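Local coordinates for beta-lactamase (Francisella tularensis subsp. tularensis, PDB 3P09), which probably hydrolyses the amide bond of beta-lactam antibiotics to give substituted beta-amino acids, as a class A beta-lactamase, at residues Phe84-Gln93 with Asn108-Asn119; Leu150-Ala159 with Ile173-Asp184. One frame throughout, in Å; residues are numbered along the deposited sequence.

Contact 1 of 2, residues Phe84-Gln93 with Asn108-Asn119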
loop_
_atom_site.group_PDB
_atom_site.type_symbol
_atom_site.label_atom_id
_atom_site.label_comp_id
_atom_site.label_asym_id
_atom_site.label_seq_id
_atom_site.Cartn_x
_atom_site.Cartn_y
_atom_site.Cartn_z
ATOM N N PHE A 84 3.342 -3.466 -23.046
ATOM C CA PHE A 84 2.117 -3.576 -22.265
ATOM C C PHE A 84 1.690 -2.260 -21.594
ATOM O O PHE A 84 0.497 -1.962 -21.522
ATOM C CB PHE A 84 2.264 -4.685 -21.226
ATOM C CG PHE A 84 0.989 -5.026 -20.502
ATOM C CD1 PHE A 84 -0.100 -5.550 -21.188
ATOM C CD2 PHE A 84 0.895 -4.855 -19.127
ATOM C CE1 PHE A 84 -1.270 -5.883 -20.523
ATOM C CE2 PHE A 84 -0.274 -5.192 -18.443
ATOM C CZ PHE A 84 -1.362 -5.705 -19.145
ATOM N N LEU A 85 2.653 -1.476 -21.109
ATOM C CA LEU A 85 2.323 -0.209 -20.442
ATOM C C LEU A 85 1.620 0.790 -21.361
ATOM O O LEU A 85 0.867 1.640 -20.896
ATOM C CB LEU A 85 3.569 0.448 -19.854
ATOM C CG LEU A 85 4.095 -0.189 -18.563
ATOM C CD1 LEU A 85 5.387 0.469 -18.114
ATOM C CD2 LEU A 85 3.051 -0.075 -17.480
ATOM N N ASP A 86 1.891 0.695 -22.660
ATOM C CA ASP A 86 1.301 1.609 -23.637
ATOM C C ASP A 86 -0.013 1.096 -24.206
ATOM O O ASP A 86 -0.643 1.769 -25.019
ATOM C CB ASP A 86 2.285 1.861 -24.774
ATOM C CG ASP A 86 3.542 2.551 -24.305
ATOM O OD1 ASP A 86 3.426 3.638 -23.700
ATOM O OD2 ASP A 86 4.642 2.000 -24.523
ATOM N N LYS A 87 -0.428 -0.087 -23.767
ATOM C CA LYS A 87 -1.625 -0.741 -24.297
ATOM C C LYS A 87 -2.891 0.007 -23.910
ATOM O O LYS A 87 -3.093 0.325 -22.738
ATOM C CB LYS A 87 -1.709 -2.192 -23.808
ATOM C CG LYS A 87 -3.041 -2.864 -24.092
ATOM C CD LYS A 87 -2.977 -4.378 -23.893
ATOM C CE LYS A 87 -2.329 -5.069 -25.089
ATOM N NZ LYS A 87 -2.412 -6.560 -25.005
ATOM N N LYS A 88 -3.751 0.265 -24.894
ATOM C CA LYS A 88 -4.962 1.051 -24.684
ATOM C C LYS A 88 -6.117 0.196 -24.194
ATOM O O LYS A 88 -6.463 -0.808 -24.814
ATOM C CB LYS A 88 -5.368 1.770 -25.981
ATOM C CG LYS A 88 -4.365 2.814 -26.454
ATOM C CD LYS A 88 -4.682 3.295 -27.872
ATOM C CE LYS A 88 -3.515 4.082 -28.471
ATOM N NZ LYS A 88 -3.822 4.667 -29.818
ATOM N N ILE A 89 -6.710 0.601 -23.078
ATOM C CA ILE A 89 -7.807 -0.141 -22.475
ATOM C C ILE A 89 -9.065 0.706 -22.477
ATOM O O ILE A 89 -9.077 1.793 -21.920
ATOM C CB ILE A 89 -7.518 -0.507 -20.995
ATOM C CG1 ILE A 89 -6.121 -1.128 -20.835
ATOM C CG2 ILE A 89 -8.597 -1.442 -20.473
ATOM C CD1 ILE A 89 -5.896 -2.387 -21.697
ATOM N N PRO A 90 -10.135 0.208 -23.108
ATOM C CA PRO A 90 -11.442 0.868 -23.034
ATOM C C PRO A 90 -11.959 0.955 -21.599
ATOM O O PRO A 90 -11.868 -0.012 -20.850
ATOM C CB PRO A 90 -12.342 -0.055 -23.863
ATOM C CG PRO A 90 -11.414 -0.703 -24.829
ATOM C CD PRO A 90 -10.133 -0.912 -24.063
ATOM N N ILE A 91 -12.471 2.117 -21.213
ATOM C CA ILE A 91 -13.093 2.274 -19.904
ATOM C C ILE A 91 -14.604 2.261 -20.111
ATOM O O ILE A 91 -15.144 3.149 -20.764
ATOM C CB ILE A 91 -12.680 3.599 -19.229
ATOM C CG1 ILE A 91 -11.154 3.708 -19.158
ATOM C CG2 ILE A 91 -13.291 3.709 -17.841
ATOM C CD1 ILE A 91 -10.480 2.476 -18.600
ATOM N N ASN A 92 -15.275 1.245 -19.574
ATOM C CA ASN A 92 -16.719 1.091 -19.750
ATOM C C ASN A 92 -17.476 1.410 -18.460
ATOM O O ASN A 92 -16.917 1.309 -17.368
ATOM C CB ASN A 92 -17.044 -0.337 -20.210
ATOM C CG ASN A 92 -16.316 -0.715 -21.496
ATOM O OD1 ASN A 92 -16.273 0.063 -22.450
ATOM N ND2 ASN A 92 -15.728 -1.902 -21.518
ATOM N N GLN A 93 -18.748 1.777 -18.583
ATOM C CA GLN A 93 -19.547 2.146 -17.419
ATOM C C GLN A 93 -19.590 1.014 -16.404
ATOM O O GLN A 93 -19.504 1.245 -15.203
ATOM C CB GLN A 93 -20.977 2.520 -17.828
ATOM C CG GLN A 93 -21.766 3.181 -16.703
ATOM C CD GLN A 93 -21.120 4.478 -16.221
ATOM O OE1 GLN A 93 -20.754 4.604 -15.052
ATOM N NE2 GLN A 93 -20.985 5.447 -17.120
ATOM N N ASN A 108 -13.372 9.116 -17.685
ATOM C CA ASN A 108 -12.938 8.541 -18.958
ATOM C C ASN A 108 -13.835 7.438 -19.518
ATOM O O ASN A 108 -13.396 6.639 -20.352
ATOM C CB ASN A 108 -11.508 8.019 -18.823
ATOM C CG ASN A 108 -10.501 9.135 -18.706
ATOM O OD1 ASN A 108 -10.068 9.699 -19.712
ATOM N ND2 ASN A 108 -10.135 9.481 -17.472
ATOM N N VAL A 109 -15.084 7.398 -19.064
ATOM C CA VAL A 109 -16.029 6.403 -19.555
ATOM C C VAL A 109 -16.307 6.647 -21.038
ATOM O O VAL A 109 -16.569 7.781 -21.448
ATOM C CB VAL A 109 -17.328 6.424 -18.729
ATOM C CG1 VAL A 109 -18.379 5.518 -19.355
ATOM C CG2 VAL A 109 -17.022 5.991 -17.285
ATOM N N GLY A 110 -16.201 5.590 -21.839
ATOM C CA GLY A 110 -16.411 5.691 -23.274
ATOM C C GLY A 110 -15.143 6.085 -24.011
ATOM O O GLY A 110 -15.151 6.205 -25.235
ATOM N N LYS A 111 -14.060 6.301 -23.265
ATOM C CA LYS A 111 -12.753 6.554 -23.864
ATOM C C LYS A 111 -11.799 5.416 -23.481
ATOM O O LYS A 111 -12.229 4.385 -22.946
ATOM C CB LYS A 111 -12.163 7.876 -23.374
ATOM C CG LYS A 111 -13.034 9.118 -23.561
ATOM C CD LYS A 111 -12.369 10.323 -22.881
ATOM C CE LYS A 111 -13.016 11.638 -23.271
ATOM N NZ LYS A 111 -12.199 12.811 -22.829
ATOM N N THR A 112 -10.507 5.606 -23.737
ATOM C CA THR A 112 -9.526 4.596 -23.358
ATOM C C THR A 112 -8.442 5.217 -22.502
ATOM O O THR A 112 -8.188 6.409 -22.588
ATOM C CB THR A 112 -8.820 3.973 -24.577
ATOM O OG1 THR A 112 -8.062 4.990 -25.246
ATOM C CG2 THR A 112 -9.827 3.351 -25.544
ATOM N N LEU A 113 -7.802 4.385 -21.694
ATOM C CA LEU A 113 -6.652 4.776 -20.883
ATOM C C LEU A 113 -5.553 3.729 -21.112
ATOM O O LEU A 113 -5.858 2.545 -21.298
ATOM C CB LEU A 113 -7.035 4.803 -19.397
ATOM C CG LEU A 113 -7.907 5.971 -18.917
ATOM C CD1 LEU A 113 -8.211 5.831 -17.411
ATOM C CD2 LEU A 113 -7.195 7.281 -19.188
ATOM N N THR A 114 -4.286 4.145 -21.111
ATOM C CA THR A 114 -3.202 3.166 -21.217
ATOM C C THR A 114 -3.078 2.394 -19.902
ATOM O O THR A 114 -3.554 2.844 -18.865
ATOM C CB THR A 114 -1.850 3.820 -21.499
ATOM O OG1 THR A 114 -1.476 4.613 -20.371
ATOM C CG2 THR A 114 -1.914 4.697 -22.749
ATOM N N ILE A 115 -2.434 1.231 -19.950
ATOM C CA ILE A 115 -2.127 0.491 -18.726
ATOM C C ILE A 115 -1.373 1.386 -17.732
ATOM O O ILE A 115 -1.663 1.386 -16.528
ATOM C CB ILE A 115 -1.301 -0.772 -19.051
ATOM C CG1 ILE A 115 -2.171 -1.818 -19.767
ATOM C CG2 ILE A 115 -0.649 -1.351 -17.788
ATOM C CD1 ILE A 115 -3.196 -2.508 -18.871
ATOM N N SER A 116 -0.416 2.171 -18.225
ATOM C CA SER A 116 0.341 3.035 -17.315
ATOM C C SER A 116 -0.554 4.065 -16.643
ATOM O O SER A 116 -0.382 4.365 -15.461
ATOM C CB SER A 116 1.510 3.744 -18.010
ATOM O OG SER A 116 2.321 4.416 -17.043
ATOM N N GLN A 117 -1.503 4.622 -17.392
ATOM C CA GLN A 117 -2.444 5.572 -16.801
ATOM C C GLN A 117 -3.307 4.909 -15.733
ATOM O O GLN A 117 -3.699 5.549 -14.747
ATOM C CB GLN A 117 -3.348 6.186 -17.879
ATOM C CG GLN A 117 -2.614 7.189 -18.761
ATOM C CD GLN A 117 -3.468 7.704 -19.889
ATOM O OE1 GLN A 117 -4.138 6.931 -20.577
ATOM N NE2 GLN A 117 -3.463 9.023 -20.083
ATOM N N LEU A 118 -3.630 3.638 -15.942
ATOM C CA LEU A 118 -4.432 2.894 -14.973
ATOM C C LEU A 118 -3.606 2.587 -13.734
ATOM O O LEU A 118 -4.129 2.573 -12.630
ATOM C CB LEU A 118 -4.980 1.601 -15.593
ATOM C CG LEU A 118 -6.096 1.844 -16.608
ATOM C CD1 LEU A 118 -6.219 0.704 -17.635
ATOM C CD2 LEU A 118 -7.409 2.061 -15.875
ATOM N N ASN A 119 -2.314 2.328 -13.926
ATOM C CA ASN A 119 -1.419 2.142 -12.790
ATOM C C ASN A 119 -1.425 3.369 -11.900
ATOM O O ASN A 119 -1.530 3.262 -10.688
ATOM C CB ASN A 119 0.017 1.889 -13.249
ATOM C CG ASN A 119 0.238 0.489 -13.756
ATOM O OD1 ASN A 119 -0.549 -0.424 -13.484
ATOM N ND2 ASN A 119 1.341 0.293 -14.467
HETATM O O HOH W 1 -14.334 2.922 -24.019
#
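Ile115 sets its CG1 over the middle of the Phe84 ring, 4.1 Å from the ring centroid and only 12° off the normal, a CH-pi contact. With CG1 anti to its carbonyl carbon (chi1 -71°), its other branch, CG2, turns to meet Leu85 CD2 at 3.9 Å. Ile115 CD1 runs on to Ile89, whose CG1 also takes Leu118 CD1 at 3.7 Å. Further along, Ile91 CG1 touches Leu113 CG, and Ile91 CD1 meets Leu118 CD2 as the two side chains run antiparallel past each other. This is the tight side: Ile132 of helix 127-137 backs Ile89 and Ile91, and Ile74 of helix 66-80 backs Ile115.

The other face of the two-stranded antiparallel ribbon, 88-90 with 112-114, is looser. There Lys88 pairs with Thr114 and Pro90 with Thr112 in non-hydrogen-bonded positions; Lys88, Pro90 and Thr112 are exposed, and the Lys88 amine touches nothing of 108-119. Beyond the strands, Val109 CG1 lies against the Gln93 side chain, NE2 at 3.4 Å, and a water donates to Lys111 O.

Backbone bonds carry the length of the contact. Ile89 and Leu113 bond both ways, Ile91 N meets Lys111 O at 2.9 Å, and Gly110 N, in the type II turn 108-111, returns to Ile91 O. At the opposite end Ser116 N bonds to Leu85 O at 3.0 Å. Thr114 and Gln117 form a capping box that starts helix 115-123. The chemistry implies that main-chain bonds fix the register, while aliphatic branches on one face seat the ribbon against the helices.

Contact 2 of 2, residues Leu150-Ala159 with Ile173-Asp184; sequences LGDNDTIITA and INKTTPKAITKD
A mostly buried, polar pairing of Thr158 with Asn174 and Thr155 with Thr176 closes the neck of what is probably the omega loop of class A beta-lactamases. Segment 150-159 follows helix 140-149, and 173-184 passes through strand 175-176, which pairs with strand 60-61, into helix 178-190. At the loop end Asn174 OD1 takes two donors, Thr158 N at 2.9 Å nearly along the C=O line and Thr158 OG1 from above the carbonyl plane. Ile156 N then bonds to Lys175 O at 3.1 Å, and Ile156 CG2 rests against Ile173 CD1. The Thr155 and Thr176 side chains lie side by side, their hydroxyl oxygens OG1 2.6 Å apart.

Asp152 organises the other end. A chi1 of -176° swings its carboxylate toward helix 178-190; OD1 accepts Asp154 N and Thr155 N in an Asx turn and motif, and OD2 accepts the Thr155 hydroxyl. Asp154 CB packs on Ala180 CB at 3.8 Å. The Asp152 and Asp184 carboxylates have their planes 41° apart, and Asp152 OD2 lies 2.5 Å from Asp184 OD2, close enough that one acid probably carries a proton.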
loop_
_atom_site.group_PDB
_atom_site.type_symbol
_atom_site.label_atom_id
_atom_site.label_comp_id
_atom_site.label_asym_id
_atom_site.label_seq_id
_atom_site.Cartn_x
_atom_site.Cartn_y
_atom_site.Cartn_z
ATOM N N LEU A 150 7.657 -12.436 -5.157
ATOM C CA LEU A 150 8.283 -11.409 -4.327
ATOM C C LEU A 150 8.895 -11.965 -3.052
ATOM O O LEU A 150 9.681 -11.281 -2.393
ATOM C CB LEU A 150 7.269 -10.331 -3.930
ATOM C CG LEU A 150 6.991 -9.189 -4.901
ATOM C CD1 LEU A 150 5.984 -8.231 -4.283
ATOM C CD2 LEU A 150 8.276 -8.452 -5.257
ATOM N N GLY A 151 8.532 -13.197 -2.693
ATOM C CA GLY A 151 8.991 -13.778 -1.444
ATOM C C GLY A 151 7.987 -13.603 -0.313
ATOM O O GLY A 151 8.289 -13.888 0.848
ATOM N N ASP A 152 6.786 -13.148 -0.662
ATOM C CA ASP A 152 5.740 -12.867 0.321
ATOM C C ASP A 152 4.800 -14.057 0.485
ATOM O O ASP A 152 3.960 -14.314 -0.378
ATOM C CB ASP A 152 4.933 -11.637 -0.113
ATOM C CG ASP A 152 3.895 -11.223 0.922
ATOM O OD1 ASP A 152 3.572 -12.051 1.804
ATOM O OD2 ASP A 152 3.402 -10.073 0.857
ATOM N N ASN A 153 4.931 -14.769 1.597
ATOM C CA ASN A 153 4.038 -15.891 1.890
ATOM C C ASN A 153 3.041 -15.585 3.007
ATOM O O ASN A 153 2.414 -16.497 3.549
ATOM C CB ASN A 153 4.839 -17.141 2.266
ATOM C CG ASN A 153 5.842 -17.525 1.205
ATOM O OD1 ASN A 153 7.048 -17.541 1.457
ATOM N ND2 ASN A 153 5.354 -17.824 0.002
ATOM N N ASP A 154 2.903 -14.311 3.361
ATOM C CA ASP A 154 1.993 -13.923 4.441
ATOM C C ASP A 154 0.732 -13.237 3.910
ATOM O O ASP A 154 -0.337 -13.343 4.496
ATOM C CB ASP A 154 2.694 -12.999 5.448
ATOM C CG ASP A 154 3.740 -13.726 6.286
ATOM O OD1 ASP A 154 3.586 -14.943 6.507
ATOM O OD2 ASP A 154 4.706 -13.072 6.736
ATOM N N THR A 155 0.870 -12.538 2.796
ATOM C CA THR A 155 -0.232 -11.770 2.218
ATOM C C THR A 155 -1.205 -12.685 1.473
ATOM O O THR A 155 -0.808 -13.404 0.559
ATOM C CB THR A 155 0.329 -10.701 1.264
ATOM O OG1 THR A 155 1.109 -9.776 2.026
ATOM C CG2 THR A 155 -0.781 -9.945 0.549
ATOM N N ILE A 156 -2.474 -12.661 1.866
ATOM C CA ILE A 156 -3.479 -13.508 1.240
ATOM C C ILE A 156 -4.607 -12.679 0.633
ATOM O O ILE A 156 -5.441 -12.150 1.349
ATOM C CB ILE A 156 -4.113 -14.471 2.246
ATOM C CG1 ILE A 156 -3.031 -15.237 3.008
ATOM C CG2 ILE A 156 -5.045 -15.419 1.523
ATOM C CD1 ILE A 156 -2.235 -16.189 2.130
ATOM N N ILE A 157 -4.637 -12.585 -0.689
ATOM C CA ILE A 157 -5.657 -11.798 -1.378
ATOM C C ILE A 157 -6.619 -12.724 -2.118
ATOM O O ILE A 157 -6.186 -13.597 -2.889
ATOM C CB ILE A 157 -5.006 -10.840 -2.373
ATOM C CG1 ILE A 157 -4.182 -9.787 -1.625
ATOM C CG2 ILE A 157 -6.072 -10.173 -3.243
ATOM C CD1 ILE A 157 -3.260 -9.031 -2.514
ATOM N N THR A 158 -7.920 -12.562 -1.883
ATOM C CA THR A 158 -8.893 -13.497 -2.467
ATOM C C THR A 158 -9.989 -12.773 -3.221
ATOM O O THR A 158 -10.941 -13.398 -3.695
ATOM C CB THR A 158 -9.561 -14.389 -1.404
ATOM O OG1 THR A 158 -10.260 -13.564 -0.461
ATOM C CG2 THR A 158 -8.517 -15.242 -0.680
ATOM N N ALA A 159 -9.859 -11.456 -3.325
ATOM C CA ALA A 159 -10.856 -10.668 -4.033
ATOM C C ALA A 159 -10.297 -9.323 -4.478
ATOM O O ALA A 159 -9.234 -8.892 -4.032
ATOM C CB ALA A 159 -12.096 -10.469 -3.155
ATOM N N ILE A 173 -7.426 -14.170 5.661
ATOM C CA ILE A 173 -7.886 -13.830 4.317
ATOM C C ILE A 173 -7.938 -12.315 4.160
ATOM O O ILE A 173 -8.439 -11.608 5.040
ATOM C CB ILE A 173 -9.289 -14.426 4.032
ATOM C CG1 ILE A 173 -9.260 -15.952 4.139
ATOM C CG2 ILE A 173 -9.811 -13.984 2.677
ATOM C CD1 ILE A 173 -8.261 -16.613 3.254
ATOM N N ASN A 174 -7.411 -11.830 3.036
ATOM C CA ASN A 174 -7.355 -10.395 2.732
ATOM C C ASN A 174 -6.606 -9.603 3.793
ATOM O O ASN A 174 -6.939 -8.462 4.070
ATOM C CB ASN A 174 -8.763 -9.837 2.484
ATOM C CG ASN A 174 -9.449 -10.510 1.296
ATOM O OD1 ASN A 174 -8.782 -11.028 0.402
ATOM N ND2 ASN A 174 -10.779 -10.494 1.278
ATOM N N LYS A 175 -5.588 -10.235 4.380
ATOM C CA LYS A 175 -4.727 -9.568 5.355
ATOM C C LYS A 175 -3.252 -9.696 4.978
ATOM O O LYS A 175 -2.882 -10.516 4.136
ATOM C CB LYS A 175 -4.948 -10.149 6.749
ATOM C CG LYS A 175 -6.336 -9.854 7.301
ATOM C CD LYS A 175 -6.448 -10.187 8.765
ATOM C CE LYS A 175 -7.888 -9.989 9.262
ATOM N NZ LYS A 175 -8.115 -10.604 10.616
ATOM N N THR A 176 -2.421 -8.866 5.595
ATOM C CA THR A 176 -0.973 -8.975 5.414
ATOM C C THR A 176 -0.332 -8.663 6.767
ATOM O O THR A 176 -1.047 -8.353 7.723
ATOM C CB THR A 176 -0.490 -7.987 4.319
ATOM O OG1 THR A 176 0.921 -8.146 4.104
ATOM C CG2 THR A 176 -0.780 -6.547 4.732
ATOM N N THR A 177 0.999 -8.730 6.857
ATOM C CA THR A 177 1.705 -8.340 8.082
ATOM C C THR A 177 2.554 -7.106 7.790
ATOM O O THR A 177 2.926 -6.868 6.636
ATOM C CB THR A 177 2.684 -9.449 8.572
ATOM O OG1 THR A 177 3.664 -9.700 7.552
ATOM C CG2 THR A 177 1.934 -10.756 8.912
ATOM N N PRO A 178 2.870 -6.315 8.830
ATOM C CA PRO A 178 3.747 -5.166 8.580
ATOM C C PRO A 178 5.071 -5.593 7.932
ATOM O O PRO A 178 5.564 -4.931 7.031
ATOM C CB PRO A 178 3.972 -4.587 9.977
ATOM C CG PRO A 178 2.718 -4.970 10.762
ATOM C CD PRO A 178 2.381 -6.358 10.225
ATOM N N LYS A 179 5.627 -6.713 8.365
ATOM C CA LYS A 179 6.906 -7.158 7.821
ATOM C C LYS A 179 6.788 -7.485 6.333
ATOM O O LYS A 179 7.574 -7.011 5.513
ATOM C CB LYS A 179 7.420 -8.374 8.619
ATOM C CG LYS A 179 8.826 -8.827 8.272
ATOM C CD LYS A 179 9.248 -9.995 9.162
ATOM C CE LYS A 179 10.636 -10.500 8.781
ATOM N NZ LYS A 179 11.084 -11.655 9.614
ATOM N N ALA A 180 5.781 -8.279 5.977
ATOM C CA ALA A 180 5.655 -8.753 4.609
ATOM C C ALA A 180 5.408 -7.603 3.641
ATOM O O ALA A 180 6.041 -7.516 2.581
ATOM C CB ALA A 180 4.538 -9.814 4.495
ATOM N N ILE A 181 4.481 -6.726 4.003
ATOM C CA ILE A 181 4.063 -5.672 3.091
ATOM C C ILE A 181 5.162 -4.627 2.935
ATOM O O ILE A 181 5.299 -4.035 1.877
ATOM C CB ILE A 181 2.754 -5.002 3.536
ATOM C CG1 ILE A 181 2.114 -4.278 2.348
ATOM C CG2 ILE A 181 2.998 -4.055 4.722
ATOM C CD1 ILE A 181 1.665 -5.245 1.258
ATOM N N THR A 182 5.976 -4.445 3.974
ATOM C CA THR A 182 7.057 -3.459 3.945
ATOM C C THR A 182 8.259 -3.991 3.163
ATOM O O THR A 182 8.861 -3.268 2.381
ATOM C CB THR A 182 7.483 -3.034 5.386
ATOM O OG1 THR A 182 6.370 -2.435 6.048
ATOM C CG2 THR A 182 8.619 -2.012 5.363
ATOM N N LYS A 183 8.621 -5.251 3.384
ATOM C CA LYS A 183 9.608 -5.903 2.524
ATOM C C LYS A 183 9.161 -5.831 1.049
ATOM O O LYS A 183 9.979 -5.633 0.150
ATOM C CB LYS A 183 9.845 -7.358 2.962
ATOM C CG LYS A 183 10.608 -7.483 4.293
ATOM C CD LYS A 183 11.161 -8.897 4.537
ATOM C CE LYS A 183 10.137 -9.953 4.234
ATOM N NZ LYS A 183 10.742 -11.323 4.154
ATOM N N ASP A 184 7.861 -5.970 0.804
ATOM C CA ASP A 184 7.345 -5.930 -0.571
ATOM C C ASP A 184 7.588 -4.592 -1.259
ATOM O O ASP A 184 8.043 -4.547 -2.396
ATOM C CB ASP A 184 5.841 -6.199 -0.608
ATOM C CG ASP A 184 5.498 -7.651 -0.345
ATOM O OD1 ASP A 184 6.411 -8.510 -0.407
ATOM O OD2 ASP A 184 4.307 -7.928 -0.087
HETATM O O HOH W 2 9.161 -9.956 -0.054
#

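The two contacts follow one another along the chain, their centres about 27 Å apart and their nearest atoms about 14 Å apart, so neither touches the other. Contact 1 lies near the edge of the molecule, about 22 Å from the chain centre, and is only partly buried; contact 2, about 10 Å from that centre, is mostly buried. Helix 66-80 borders both, lending Ile74 to contact 1 and Leu69 and Phe66 to contact 2. The outer contact relies on aliphatic side chains and regular backbone pairing, whereas the inner one has few apolar contacts and relies on hydroxyls, an amide and carboxylates.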